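Long-range contacts in GTPase-activating protein GYP1 (Saccharomyces cerevisiae, PDB 1FKM), which accelerates GTP hydrolysis by Ypt/Rab GTPases, chiefly Ypt1 and Ypt7, by lending them an arginine and a glutamine finger through its TBC domain: residues A[9-14]-A[28-33]; A[42-47]-A[142-147]; A[18-23]-A[51-56]; A[35-40]-A[149-154]. One frame throughout, in Å; residues are numbered along the deposited sequence.

Interaction 1. Residues A[9-14]-A[28-33]; sequences SKFDNI and QISWNG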
loop_
_atom_site.group_PDB
_atom_site.type_symbol
_atom_site.label_atom_id
_atom_site.label_comp_id
_atom_site.label_asym_id
_atom_site.label_seq_id
_atom_site.Cartn_x
_atom_site.Cartn_y
_atom_site.Cartn_z
ATOM N N SER A 9 16.952 12.480 -13.712
ATOM C CA SER A 9 17.594 13.776 -13.514
ATOM C C SER A 9 16.607 14.827 -13.001
ATOM O O SER A 9 16.958 15.648 -12.161
ATOM C CB SER A 9 18.219 14.267 -14.823
ATOM O OG SER A 9 18.829 15.532 -14.637
ATOM N N LYS A 10 15.381 14.804 -13.516
ATOM C CA LYS A 10 14.360 15.757 -13.082
ATOM C C LYS A 10 14.093 15.583 -11.591
ATOM O O LYS A 10 13.966 16.557 -10.857
ATOM C CB LYS A 10 13.064 15.550 -13.869
ATOM C CG LYS A 10 13.188 15.841 -15.357
ATOM C CD LYS A 10 11.855 15.673 -16.068
ATOM C CE LYS A 10 10.823 16.671 -15.554
ATOM N NZ LYS A 10 9.491 16.487 -16.202
ATOM N N PHE A 11 14.002 14.336 -11.140
ATOM C CA PHE A 11 13.775 14.089 -9.722
ATOM C C PHE A 11 15.006 14.517 -8.923
ATOM O O PHE A 11 14.879 15.076 -7.837
ATOM C CB PHE A 11 13.478 12.606 -9.467
ATOM C CG PHE A 11 12.044 12.225 -9.705
ATOM C CD1 PHE A 11 11.574 11.983 -10.993
ATOM C CD2 PHE A 11 11.159 12.115 -8.632
ATOM C CE1 PHE A 11 10.240 11.636 -11.209
ATOM C CE2 PHE A 11 9.828 11.771 -8.837
ATOM C CZ PHE A 11 9.363 11.529 -10.128
ATOM N N ASP A 12 16.195 14.268 -9.469
ATOM C CA ASP A 12 17.431 14.643 -8.783
ATOM C C ASP A 12 17.476 16.132 -8.443
ATOM O O ASP A 12 17.829 16.506 -7.326
ATOM C CB ASP A 12 18.659 14.292 -9.635
ATOM C CG ASP A 12 18.968 12.807 -9.637
ATOM O OD1 ASP A 12 18.968 12.196 -8.549
ATOM O OD2 ASP A 12 19.225 12.251 -10.727
ATOM N N ASN A 13 17.127 16.978 -9.405
ATOM C CA ASN A 13 17.146 18.418 -9.175
ATOM C C ASN A 13 16.057 18.890 -8.219
ATOM O O ASN A 13 16.155 19.974 -7.650
ATOM C CB ASN A 13 17.059 19.172 -10.503
ATOM C CG ASN A 13 18.329 19.033 -11.328
ATOM O OD1 ASN A 13 19.435 19.164 -10.803
ATOM N ND2 ASN A 13 18.176 18.767 -12.617
ATOM N N ILE A 14 15.022 18.079 -8.038
ATOM C CA ILE A 14 13.957 18.430 -7.109
ATOM C C ILE A 14 14.385 18.001 -5.710
ATOM O O ILE A 14 14.143 18.701 -4.725
ATOM C CB ILE A 14 12.630 17.710 -7.458
ATOM C CG1 ILE A 14 12.035 18.303 -8.738
ATOM C CG2 ILE A 14 11.637 17.835 -6.299
ATOM C CD1 ILE A 14 10.749 17.629 -9.195
ATOM N N GLN A 28 3.516 16.810 -8.164
ATOM C CA GLN A 28 3.165 16.975 -9.569
ATOM C C GLN A 28 3.821 15.952 -10.490
ATOM O O GLN A 28 3.148 15.321 -11.305
ATOM C CB GLN A 28 3.532 18.389 -10.025
ATOM C CG GLN A 28 3.377 18.623 -11.515
ATOM C CD GLN A 28 3.762 20.031 -11.919
ATOM O OE1 GLN A 28 4.898 20.462 -11.707
ATOM N NE2 GLN A 28 2.815 20.759 -12.502
ATOM N N ILE A 29 5.133 15.787 -10.368
ATOM C CA ILE A 29 5.838 14.844 -11.218
ATOM C C ILE A 29 5.649 13.395 -10.779
ATOM O O ILE A 29 5.564 12.501 -11.620
ATOM C CB ILE A 29 7.358 15.173 -11.283
ATOM C CG1 ILE A 29 8.037 14.275 -12.320
ATOM C CG2 ILE A 29 8.001 14.997 -9.910
ATOM C CD1 ILE A 29 9.480 14.658 -12.623
ATOM N N SER A 30 5.563 13.164 -9.471
ATOM C CA SER A 30 5.401 11.810 -8.941
ATOM C C SER A 30 4.090 11.145 -9.333
ATOM O O SER A 30 4.008 9.922 -9.377
ATOM C CB SER A 30 5.514 11.812 -7.412
ATOM O OG SER A 30 6.810 12.201 -6.987
ATOM N N TRP A 31 3.067 11.948 -9.617
ATOM C CA TRP A 31 1.758 11.419 -9.990
ATOM C C TRP A 31 1.888 10.483 -11.184
ATOM O O TRP A 31 1.178 9.473 -11.286
ATOM C CB TRP A 31 0.809 12.570 -10.359
ATOM C CG TRP A 31 -0.641 12.324 -10.027
ATOM C CD1 TRP A 31 -1.315 12.766 -8.923
ATOM C CD2 TRP A 31 -1.591 11.567 -10.798
ATOM N NE1 TRP A 31 -2.619 12.336 -8.960
ATOM C CE2 TRP A 31 -2.815 11.601 -10.098
ATOM C CE3 TRP A 31 -1.524 10.867 -12.010
ATOM C CZ2 TRP A 31 -3.969 10.958 -10.569
ATOM C CZ3 TRP A 31 -2.674 10.225 -12.478
ATOM C CH2 TRP A 31 -3.877 10.278 -11.755
ATOM N N ASN A 32 2.813 10.815 -12.080
ATOM C CA ASN A 32 3.021 10.032 -13.291
ATOM C C ASN A 32 4.059 8.926 -13.167
ATOM O O ASN A 32 4.512 8.396 -14.176
ATOM C CB ASN A 32 3.403 10.966 -14.444
ATOM C CG ASN A 32 2.414 12.103 -14.616
ATOM O OD1 ASN A 32 1.207 11.881 -14.692
ATOM N ND2 ASN A 32 2.921 13.328 -14.673
ATOM N N GLY A 33 4.437 8.584 -11.938
ATOM C CA GLY A 33 5.411 7.527 -11.743
ATOM C C GLY A 33 6.745 8.012 -11.213
ATOM O O GLY A 33 7.257 9.055 -11.626
#
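The bond from G33 N to S30 O, 2.9 Å long, closes a type I turn from S30 to G33, and both residues of that bond touch the ring of F11. S30 OG lies at the ring edge, near its plane, 3.6 Å from F11 CE2; its polar partner is L26 O. G33 O approaches F11 CZ obliquely and is hydrogen-bonded to R7 NH2. A CB at residue 33 would jam against the preceding carbonyl oxygen, so the backbone there calls for glycine.

The apolar centre is I29. Its CG2 sits over one face of the F11 ring, 4.1 Å from the centroid and 28° off the normal, while CD1 reaches the rim at F11 CE1, 3.4 Å away. I29 CG1, anti to the backbone N (chi1 -173°), lies 3.6 Å from the same F11 CE1. K10 CE stands 3.8 Å from I29 CD1, and I14 CD1 meets I29 CG2 at 3.9 Å. An alanine in place of F11 would probably open a gap beside S30 OG and leave I29 CG2 without the face it packs on. The packing joins helices 4-15 and 23-30 as an antiparallel alpha-alpha hairpin.

Interaction 2. Residues A[42-47]-A[142-147]; sequences VWKLLI and ETFLTE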
loop_
_atom_site.group_PDB
_atom_site.type_symbol
_atom_site.label_atom_id
_atom_site.label_comp_id
_atom_site.label_asym_id
_atom_site.label_seq_id
_atom_site.Cartn_x
_atom_site.Cartn_y
_atom_site.Cartn_z
ATOM N N VAL A 42 11.318 9.487 -2.031
ATOM C CA VAL A 42 10.087 10.162 -2.431
ATOM C C VAL A 42 8.851 9.651 -1.705
ATOM O O VAL A 42 7.996 10.443 -1.324
ATOM C CB VAL A 42 9.874 10.076 -3.964
ATOM C CG1 VAL A 42 8.576 10.781 -4.352
ATOM C CG2 VAL A 42 11.054 10.731 -4.682
ATOM N N TRP A 43 8.741 8.338 -1.512
ATOM C CA TRP A 43 7.592 7.804 -0.792
ATOM C C TRP A 43 7.573 8.334 0.648
ATOM O O TRP A 43 6.518 8.685 1.176
ATOM C CB TRP A 43 7.630 6.274 -0.774
ATOM C CG TRP A 43 7.029 5.632 -1.986
ATOM C CD1 TRP A 43 6.957 6.156 -3.255
ATOM C CD2 TRP A 43 6.468 4.315 -2.063
ATOM N NE1 TRP A 43 6.387 5.236 -4.113
ATOM C CE2 TRP A 43 6.079 4.101 -3.407
ATOM C CE3 TRP A 43 6.257 3.294 -1.124
ATOM C CZ2 TRP A 43 5.494 2.909 -3.835
ATOM C CZ3 TRP A 43 5.672 2.100 -1.554
ATOM C CH2 TRP A 43 5.299 1.922 -2.894
ATOM N N LYS A 44 8.737 8.385 1.284
ATOM C CA LYS A 44 8.810 8.876 2.660
ATOM C C LYS A 44 8.452 10.357 2.737
ATOM O O LYS A 44 7.829 10.801 3.704
ATOM C CB LYS A 44 10.199 8.622 3.238
ATOM C CG LYS A 44 10.525 7.133 3.362
ATOM C CD LYS A 44 11.945 6.895 3.856
ATOM C CE LYS A 44 12.325 5.415 3.739
ATOM N NZ LYS A 44 13.750 5.170 4.104
ATOM N N LEU A 45 8.824 11.119 1.713
ATOM C CA LEU A 45 8.500 12.545 1.687
ATOM C C LEU A 45 7.006 12.757 1.438
ATOM O O LEU A 45 6.363 13.551 2.119
ATOM C CB LEU A 45 9.302 13.264 0.594
ATOM C CG LEU A 45 10.801 13.489 0.834
ATOM C CD1 LEU A 45 11.477 13.905 -0.469
ATOM C CD2 LEU A 45 10.987 14.560 1.913
ATOM N N LEU A 46 6.446 12.029 0.474
ATOM C CA LEU A 46 5.032 12.192 0.147
ATOM C C LEU A 46 4.064 11.766 1.244
ATOM O O LEU A 46 3.006 12.372 1.411
ATOM C CB LEU A 46 4.698 11.436 -1.144
ATOM C CG LEU A 46 5.370 11.966 -2.414
ATOM C CD1 LEU A 46 5.061 11.035 -3.590
ATOM C CD2 LEU A 46 4.880 13.387 -2.697
ATOM N N ILE A 47 4.418 10.730 1.994
ATOM C CA ILE A 47 3.533 10.247 3.048
ATOM C C ILE A 47 3.647 11.073 4.333
ATOM O O ILE A 47 2.898 10.859 5.292
ATOM C CB ILE A 47 3.794 8.743 3.341
ATOM C CG1 ILE A 47 2.563 8.132 4.016
ATOM C CG2 ILE A 47 5.040 8.573 4.211
ATOM C CD1 ILE A 47 2.642 6.636 4.182
ATOM N N GLU A 142 9.133 -3.700 1.019
ATOM C CA GLU A 142 9.867 -4.052 -0.190
ATOM C C GLU A 142 10.521 -2.846 -0.867
ATOM O O GLU A 142 11.682 -2.908 -1.258
ATOM C CB GLU A 142 8.917 -4.769 -1.153
ATOM C CG GLU A 142 9.514 -5.135 -2.477
ATOM C CD GLU A 142 8.632 -6.102 -3.244
ATOM O OE1 GLU A 142 7.895 -6.891 -2.601
ATOM O OE2 GLU A 142 8.692 -6.077 -4.485
ATOM N N THR A 143 9.781 -1.751 -1.005
ATOM C CA THR A 143 10.331 -0.548 -1.625
ATOM C C THR A 143 11.463 0.060 -0.789
ATOM O O THR A 143 12.505 0.463 -1.321
ATOM C CB THR A 143 9.227 0.506 -1.837
ATOM O OG1 THR A 143 8.239 -0.029 -2.725
ATOM C CG2 THR A 143 9.801 1.781 -2.435
ATOM N N PHE A 144 11.277 0.129 0.523
ATOM C CA PHE A 144 12.320 0.688 1.376
ATOM C C PHE A 144 13.561 -0.203 1.385
ATOM O O PHE A 144 14.676 0.275 1.586
ATOM C CB PHE A 144 11.781 0.885 2.791
ATOM C CG PHE A 144 10.723 1.943 2.884
ATOM C CD1 PHE A 144 10.433 2.751 1.785
ATOM C CD2 PHE A 144 10.010 2.135 4.063
ATOM C CE1 PHE A 144 9.444 3.734 1.859
ATOM C CE2 PHE A 144 9.026 3.110 4.145
ATOM C CZ PHE A 144 8.740 3.911 3.041
ATOM N N LEU A 145 13.362 -1.497 1.158
ATOM C CA LEU A 145 14.469 -2.449 1.112
ATOM C C LEU A 145 15.389 -2.146 -0.066
ATOM O O LEU A 145 16.592 -2.349 0.029
ATOM C CB LEU A 145 13.949 -3.880 0.929
ATOM C CG LEU A 145 13.994 -4.924 2.043
ATOM C CD1 LEU A 145 13.492 -6.250 1.474
ATOM C CD2 LEU A 145 15.413 -5.088 2.578
ATOM N N THR A 146 14.826 -1.670 -1.178
ATOM C CA THR A 146 15.637 -1.405 -2.366
ATOM C C THR A 146 16.721 -0.365 -2.150
ATOM O O THR A 146 17.712 -0.348 -2.869
ATOM C CB THR A 146 14.777 -0.982 -3.600
ATOM O OG1 THR A 146 14.138 0.279 -3.355
ATOM C CG2 THR A 146 13.720 -2.042 -3.898
ATOM N N GLU A 147 16.536 0.500 -1.161
ATOM C CA GLU A 147 17.527 1.531 -0.879
ATOM C C GLU A 147 18.840 0.929 -0.372
ATOM O O GLU A 147 19.878 1.581 -0.416
ATOM C CB GLU A 147 16.990 2.509 0.168
ATOM C CG GLU A 147 17.764 3.812 0.226
ATOM C CD GLU A 147 17.171 4.804 1.205
ATOM O OE1 GLU A 147 16.599 4.374 2.228
ATOM O OE2 GLU A 147 17.288 6.019 0.954
HETATM O O HOH W 1 14.804 2.650 3.011
HETATM O O HOH W 2 15.249 7.006 2.564
#
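The backbones of helices 39-46 and 133-145 come nearest at W43 and F144, whose CA atoms stand 8.8 Å apart, so side chains carry the direct contact. It is a helix-helix interface inside the all-helical TBC domain, with helices 168-186 and 247-261 adding to it around F144 and W43.

K44 lies over one face of the F144 ring. Its CG is anti to the carbonyl carbon (chi1 -64°), the chain is extended beyond it, and CE stands over the ring centre, 3.7 Å from the F144 centroid. K44 NZ follows above the same face in a cation-pi contact. That ammonium also forms salt bridges to D177 and to E147, with K44 NZ 3.5 Å from E147 OE1; two carboxylates so close would probably favour its charged form. An alanine at F144 would probably deprive the K44 chain of its aromatic floor and leave a gap beside W43 CB.

T143 crosses W43 at about a right angle, with T143 CG2 over one face of the W43 six-membered ring, 4.1 Å from its centroid. T143 OG1 bonds P139 O, and W43 NE1 bonds D255. Water 1 accepts from K44 NZ and donates both to F144 O, at 2.8 Å, and to E147 OE1, at 2.6 Å.

Interaction 3. Residues A[18-23]-A[51-56]; sequences KTIINQ and PVNTKR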
loop_
_atom_site.group_PDB
_atom_site.type_symbol
_atom_site.label_atom_id
_atom_site.label_comp_id
_atom_site.label_asym_id
_atom_site.label_seq_id
_atom_site.Cartn_x
_atom_site.Cartn_y
_atom_site.Cartn_z
ATOM N N LYS A 18 18.861 21.554 -2.631
ATOM C CA LYS A 18 17.749 22.507 -2.641
ATOM C C LYS A 18 17.392 22.984 -1.226
ATOM O O LYS A 18 16.619 23.925 -1.051
ATOM C CB LYS A 18 16.526 21.854 -3.302
ATOM C CG LYS A 18 15.582 22.814 -4.030
ATOM C CD LYS A 18 14.839 23.741 -3.079
ATOM C CE LYS A 18 13.844 24.623 -3.816
ATOM N NZ LYS A 18 12.771 23.821 -4.468
ATOM N N THR A 19 17.975 22.335 -0.224
ATOM C CA THR A 19 17.736 22.655 1.184
ATOM C C THR A 19 16.318 22.272 1.613
ATOM O O THR A 19 16.139 21.350 2.412
ATOM C CB THR A 19 17.973 24.149 1.482
ATOM O OG1 THR A 19 19.300 24.514 1.085
ATOM C CG2 THR A 19 17.823 24.417 2.970
ATOM N N ILE A 20 15.319 22.982 1.099
ATOM C CA ILE A 20 13.926 22.676 1.428
ATOM C C ILE A 20 13.241 22.145 0.176
ATOM O O ILE A 20 13.028 22.883 -0.783
ATOM C CB ILE A 20 13.156 23.920 1.917
ATOM C CG1 ILE A 20 13.847 24.515 3.146
ATOM C CG2 ILE A 20 11.722 23.533 2.259
ATOM C CD1 ILE A 20 13.169 25.755 3.690
ATOM N N ILE A 21 12.904 20.861 0.185
ATOM C CA ILE A 21 12.265 20.233 -0.965
ATOM C C ILE A 21 10.856 20.766 -1.208
ATOM O O ILE A 21 10.049 20.854 -0.283
ATOM C CB ILE A 21 12.217 18.698 -0.783
ATOM C CG1 ILE A 21 13.647 18.167 -0.640
ATOM C CG2 ILE A 21 11.524 18.035 -1.979
ATOM C CD1 ILE A 21 13.742 16.691 -0.338
ATOM N N ASN A 22 10.569 21.124 -2.458
ATOM C CA ASN A 22 9.256 21.647 -2.831
ATOM C C ASN A 22 8.232 20.527 -3.030
ATOM O O ASN A 22 8.180 19.898 -4.090
ATOM C CB ASN A 22 9.366 22.473 -4.117
ATOM C CG ASN A 22 8.060 23.142 -4.489
ATOM O OD1 ASN A 22 7.038 22.480 -4.657
ATOM N ND2 ASN A 22 8.088 24.462 -4.619
ATOM N N GLN A 23 7.414 20.303 -2.004
ATOM C CA GLN A 23 6.381 19.268 -2.003
ATOM C C GLN A 23 5.463 19.340 -3.223
ATOM O O GLN A 23 5.082 18.308 -3.786
ATOM C CB GLN A 23 5.538 19.390 -0.726
ATOM C CG GLN A 23 4.563 18.246 -0.488
ATOM C CD GLN A 23 5.248 16.987 0.010
ATOM O OE1 GLN A 23 6.161 16.467 -0.632
ATOM N NE2 GLN A 23 4.808 16.488 1.160
ATOM N N PRO A 51 11.040 14.737 6.695
ATOM C CA PRO A 51 10.777 16.177 6.588
ATOM C C PRO A 51 11.332 16.764 5.289
ATOM O O PRO A 51 12.377 16.338 4.808
ATOM C CB PRO A 51 11.451 16.751 7.840
ATOM C CG PRO A 51 12.539 15.767 8.140
ATOM C CD PRO A 51 11.884 14.433 7.866
ATOM N N VAL A 52 10.625 17.734 4.715
ATOM C CA VAL A 52 11.084 18.348 3.473
ATOM C C VAL A 52 12.333 19.206 3.674
ATOM O O VAL A 52 13.087 19.435 2.731
ATOM C CB VAL A 52 9.972 19.195 2.815
ATOM C CG1 VAL A 52 8.849 18.276 2.344
ATOM C CG2 VAL A 52 9.442 20.240 3.800
ATOM N N ASN A 53 12.552 19.682 4.897
ATOM C CA ASN A 53 13.747 20.472 5.193
ATOM C C ASN A 53 14.870 19.460 5.395
ATOM O O ASN A 53 14.928 18.795 6.428
ATOM C CB ASN A 53 13.557 21.281 6.476
ATOM C CG ASN A 53 14.724 22.215 6.754
ATOM O OD1 ASN A 53 15.863 21.930 6.381
ATOM N ND2 ASN A 53 14.446 23.329 7.426
ATOM N N THR A 54 15.755 19.342 4.411
ATOM C CA THR A 54 16.853 18.378 4.471
ATOM C C THR A 54 17.735 18.488 5.711
ATOM O O THR A 54 18.276 17.486 6.181
ATOM C CB THR A 54 17.749 18.474 3.214
ATOM O OG1 THR A 54 18.314 19.787 3.117
ATOM C CG2 THR A 54 16.933 18.189 1.962
ATOM N N LYS A 55 17.876 19.695 6.246
ATOM C CA LYS A 55 18.701 19.898 7.432
ATOM C C LYS A 55 18.120 19.240 8.681
ATOM O O LYS A 55 18.820 19.077 9.679
ATOM C CB LYS A 55 18.893 21.393 7.699
ATOM C CG LYS A 55 19.585 22.144 6.578
ATOM C CD LYS A 55 18.661 23.180 5.960
ATOM C CE LYS A 55 18.218 24.214 6.984
ATOM N NZ LYS A 55 17.238 25.168 6.406
ATOM N N ARG A 56 16.844 18.868 8.628
ATOM C CA ARG A 56 16.179 18.242 9.769
ATOM C C ARG A 56 16.010 16.730 9.639
ATOM O O ARG A 56 15.562 16.067 10.581
ATOM C CB ARG A 56 14.801 18.873 9.979
ATOM C CG ARG A 56 14.846 20.348 10.330
ATOM C CD ARG A 56 13.460 20.915 10.578
ATOM N NE ARG A 56 13.540 22.283 11.079
ATOM C CZ ARG A 56 12.494 23.015 11.440
ATOM N NH1 ARG A 56 11.267 22.515 11.360
ATOM N NH2 ARG A 56 12.674 24.250 11.891
#
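T54 meets T19 with its hydroxyl and its backbone together. OG1 lies between the backbone N and the carbonyl carbon of T54 (chi1 60°), and from there it donates to T19 O over 2.8 Å, in the carbonyl plane and on a lone pair. T54 N gives the same oxygen, T19 O, a second bond of 2.9 Å. The T54 side chain crosses I21 at about a right angle, its CG2 4.2 Å from I21 CG1.

T19, at the middle of a gamma turn closed by I20 N and K18 O, turns its methyl CG2 to the K55 chain; the spacing of 3.3 Å between T19 CG2 and K55 CD is too short to be taken at face value and is doubtful. Between these loops runs a single antiparallel bridge, with I20 and N53 as its non-hydrogen-bonded pair and T54 N to T19 O and I21 N to V52 O as the flanking bonds, the latter 2.9 Å long. N53 OD1 accepts from K55 N in an Asx turn, which shapes the loop just before helix 57-74.

Beside the bridge, I20 CG2 and V52 CG2 meet at 4.3 Å. Q23 OE1, buried near V52 CG1, has no polar partner in the model, whereas Q23 NE2 makes a weak bond to L45 O.

Interaction 4. Residues A[35-40]-A[149-154]; sequences PKIHRP and LPPSQI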
loop_
_atom_site.group_PDB
_atom_site.type_symbol
_atom_site.label_atom_id
_atom_site.label_comp_id
_atom_site.label_asym_id
_atom_site.label_seq_id
_atom_site.Cartn_x
_atom_site.Cartn_y
_atom_site.Cartn_z
ATOM N N PRO A 35 10.821 7.067 -10.590
ATOM C CA PRO A 35 11.925 6.186 -10.982
ATOM C C PRO A 35 12.237 5.293 -9.780
ATOM O O PRO A 35 12.287 5.780 -8.650
ATOM C CB PRO A 35 13.056 7.169 -11.269
ATOM C CG PRO A 35 12.318 8.371 -11.805
ATOM C CD PRO A 35 11.154 8.480 -10.853
ATOM N N LYS A 36 12.452 4.004 -10.014
ATOM C CA LYS A 36 12.713 3.088 -8.909
ATOM C C LYS A 36 13.816 3.528 -7.948
ATOM O O LYS A 36 13.684 3.359 -6.737
ATOM C CB LYS A 36 13.008 1.676 -9.435
ATOM C CG LYS A 36 14.208 1.560 -10.359
ATOM C CD LYS A 36 14.454 0.103 -10.728
ATOM C CE LYS A 36 15.647 -0.062 -11.662
ATOM N NZ LYS A 36 15.405 0.571 -12.988
ATOM N N ILE A 37 14.894 4.103 -8.462
ATOM C CA ILE A 37 15.975 4.526 -7.578
ATOM C C ILE A 37 15.541 5.622 -6.588
ATOM O O ILE A 37 16.117 5.755 -5.506
ATOM C CB ILE A 37 17.202 5.011 -8.387
ATOM C CG1 ILE A 37 18.384 5.230 -7.442
ATOM C CG2 ILE A 37 16.870 6.297 -9.140
ATOM C CD1 ILE A 37 19.671 5.589 -8.149
ATOM N N HIS A 38 14.511 6.384 -6.942
ATOM C CA HIS A 38 14.035 7.464 -6.076
ATOM C C HIS A 38 12.865 7.123 -5.164
ATOM O O HIS A 38 12.554 7.886 -4.250
ATOM C CB HIS A 38 13.638 8.681 -6.918
ATOM C CG HIS A 38 14.805 9.451 -7.447
ATOM N ND1 HIS A 38 15.008 9.663 -8.794
ATOM C CD2 HIS A 38 15.837 10.051 -6.811
ATOM C CE1 HIS A 38 16.117 10.361 -8.964
ATOM N NE2 HIS A 38 16.639 10.609 -7.777
ATOM N N ARG A 39 12.212 5.990 -5.391
ATOM C CA ARG A 39 11.058 5.652 -4.565
ATOM C C ARG A 39 11.227 5.706 -3.050
ATOM O O ARG A 39 10.383 6.275 -2.360
ATOM C CB ARG A 39 10.481 4.290 -4.962
ATOM C CG ARG A 39 9.658 4.343 -6.233
ATOM C CD ARG A 39 8.695 3.163 -6.335
ATOM N NE ARG A 39 7.848 3.277 -7.517
ATOM C CZ ARG A 39 8.044 2.618 -8.654
ATOM N NH1 ARG A 39 9.068 1.781 -8.780
ATOM N NH2 ARG A 39 7.214 2.801 -9.671
ATOM N N PRO A 40 12.297 5.109 -2.505
ATOM C CA PRO A 40 12.458 5.156 -1.049
ATOM C C PRO A 40 12.299 6.565 -0.481
ATOM O O PRO A 40 11.426 6.814 0.352
ATOM C CB PRO A 40 13.864 4.599 -0.844
ATOM C CG PRO A 40 13.966 3.586 -1.952
ATOM C CD PRO A 40 13.400 4.354 -3.126
ATOM N N LEU A 149 20.183 -1.923 -1.581
ATOM C CA LEU A 149 20.776 -2.712 -2.655
ATOM C C LEU A 149 21.414 -1.775 -3.664
ATOM O O LEU A 149 21.057 -0.599 -3.737
ATOM C CB LEU A 149 19.696 -3.512 -3.391
ATOM C CG LEU A 149 19.102 -4.771 -2.768
ATOM C CD1 LEU A 149 17.902 -5.223 -3.582
ATOM C CD2 LEU A 149 20.163 -5.854 -2.725
ATOM N N PRO A 150 22.381 -2.281 -4.448
ATOM C CA PRO A 150 23.013 -1.425 -5.456
ATOM C C PRO A 150 21.886 -1.094 -6.437
ATOM O O PRO A 150 21.036 -1.944 -6.709
ATOM C CB PRO A 150 24.060 -2.347 -6.086
ATOM C CG PRO A 150 24.418 -3.279 -4.961
ATOM C CD PRO A 150 23.063 -3.585 -4.357
ATOM N N PRO A 151 21.854 0.136 -6.973
ATOM C CA PRO A 151 20.789 0.493 -7.916
ATOM C C PRO A 151 20.590 -0.538 -9.028
ATOM O O PRO A 151 19.465 -0.806 -9.454
ATOM C CB PRO A 151 21.253 1.842 -8.456
ATOM C CG PRO A 151 21.951 2.440 -7.269
ATOM C CD PRO A 151 22.764 1.276 -6.750
ATOM N N SER A 152 21.691 -1.123 -9.485
ATOM C CA SER A 152 21.643 -2.107 -10.557
ATOM C C SER A 152 21.033 -3.447 -10.153
ATOM O O SER A 152 20.840 -4.317 -10.999
ATOM C CB SER A 152 23.052 -2.322 -11.126
ATOM O OG SER A 152 24.004 -2.494 -10.086
ATOM N N GLN A 153 20.714 -3.614 -8.873
ATOM C CA GLN A 153 20.130 -4.871 -8.408
ATOM C C GLN A 153 18.732 -4.723 -7.808
ATOM O O GLN A 153 18.201 -5.667 -7.236
ATOM C CB GLN A 153 21.048 -5.535 -7.377
ATOM C CG GLN A 153 22.370 -6.025 -7.940
ATOM C CD GLN A 153 23.249 -6.668 -6.880
ATOM O OE1 GLN A 153 22.792 -7.516 -6.114
ATOM N NE2 GLN A 153 24.516 -6.271 -6.836
ATOM N N ILE A 154 18.135 -3.544 -7.945
ATOM C CA ILE A 154 16.804 -3.301 -7.399
ATOM C C ILE A 154 15.751 -4.276 -7.919
ATOM O O ILE A 154 14.839 -4.658 -7.189
ATOM C CB ILE A 154 16.358 -1.847 -7.686
ATOM C CG1 ILE A 154 17.211 -0.888 -6.853
ATOM C CG2 ILE A 154 14.887 -1.664 -7.354
ATOM C CD1 ILE A 154 16.906 0.583 -7.081
#
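I154 fits against K36 and I37, joining the 3-10 turn that follows helix 133-145 to the chain leading into helix 39-46 of the TBC domain. Traced outward, I154 CB first meets the lysine chain, 4.1 Å from K36 CD. The branch CG2 makes the closest approach of the contact, 3.8 Å from I154 CG2 to the same K36 CD, with T146 also touching the I154 side chain. The other branch starts at CG1, anti to the carbonyl carbon (chi1 -69°), and ends at CD1, which rests 4.1 Å from I37 CA and thus packs on backbone.

K36 crosses I154 obliquely and meets it through the methylene CD. The K36 side chain also touches D155. No hydrogen bond joins the two segments, so the contact is apolar, with only I154 of the four residues buried. Within 35-40, R39 NE forms a salt bridge to D255 and H38 NE2 a hydrogen bond to D12.

I37 supplies the second point of contact. Its CG1 is anti to the backbone N (chi1 -171°), CG2 lies over one face of the H38 ring, and I37 CD1 ends 4.0 Å from P151 CG.

From the N terminus, interaction 1 closes the shortest loop, folding helix 23-30 back on helix 4-15. Interaction 3 starts inside that loop, at 18-23, and ends at 51-56, so it crosses interaction 1 and also interactions 2 and 4, whose first segments lie between its own. Interactions 2 and 4 open after interaction 1 has closed, in series with it. Both return from helix 39-46 and its approach to the region around the end of helix 133-145, with interaction 2 nested inside interaction 4; the long loop they close carries the finger residues R96 and Q131. Helix 39-46 is the common link, touching helix 23-30 on one side and residues 142-147 on another.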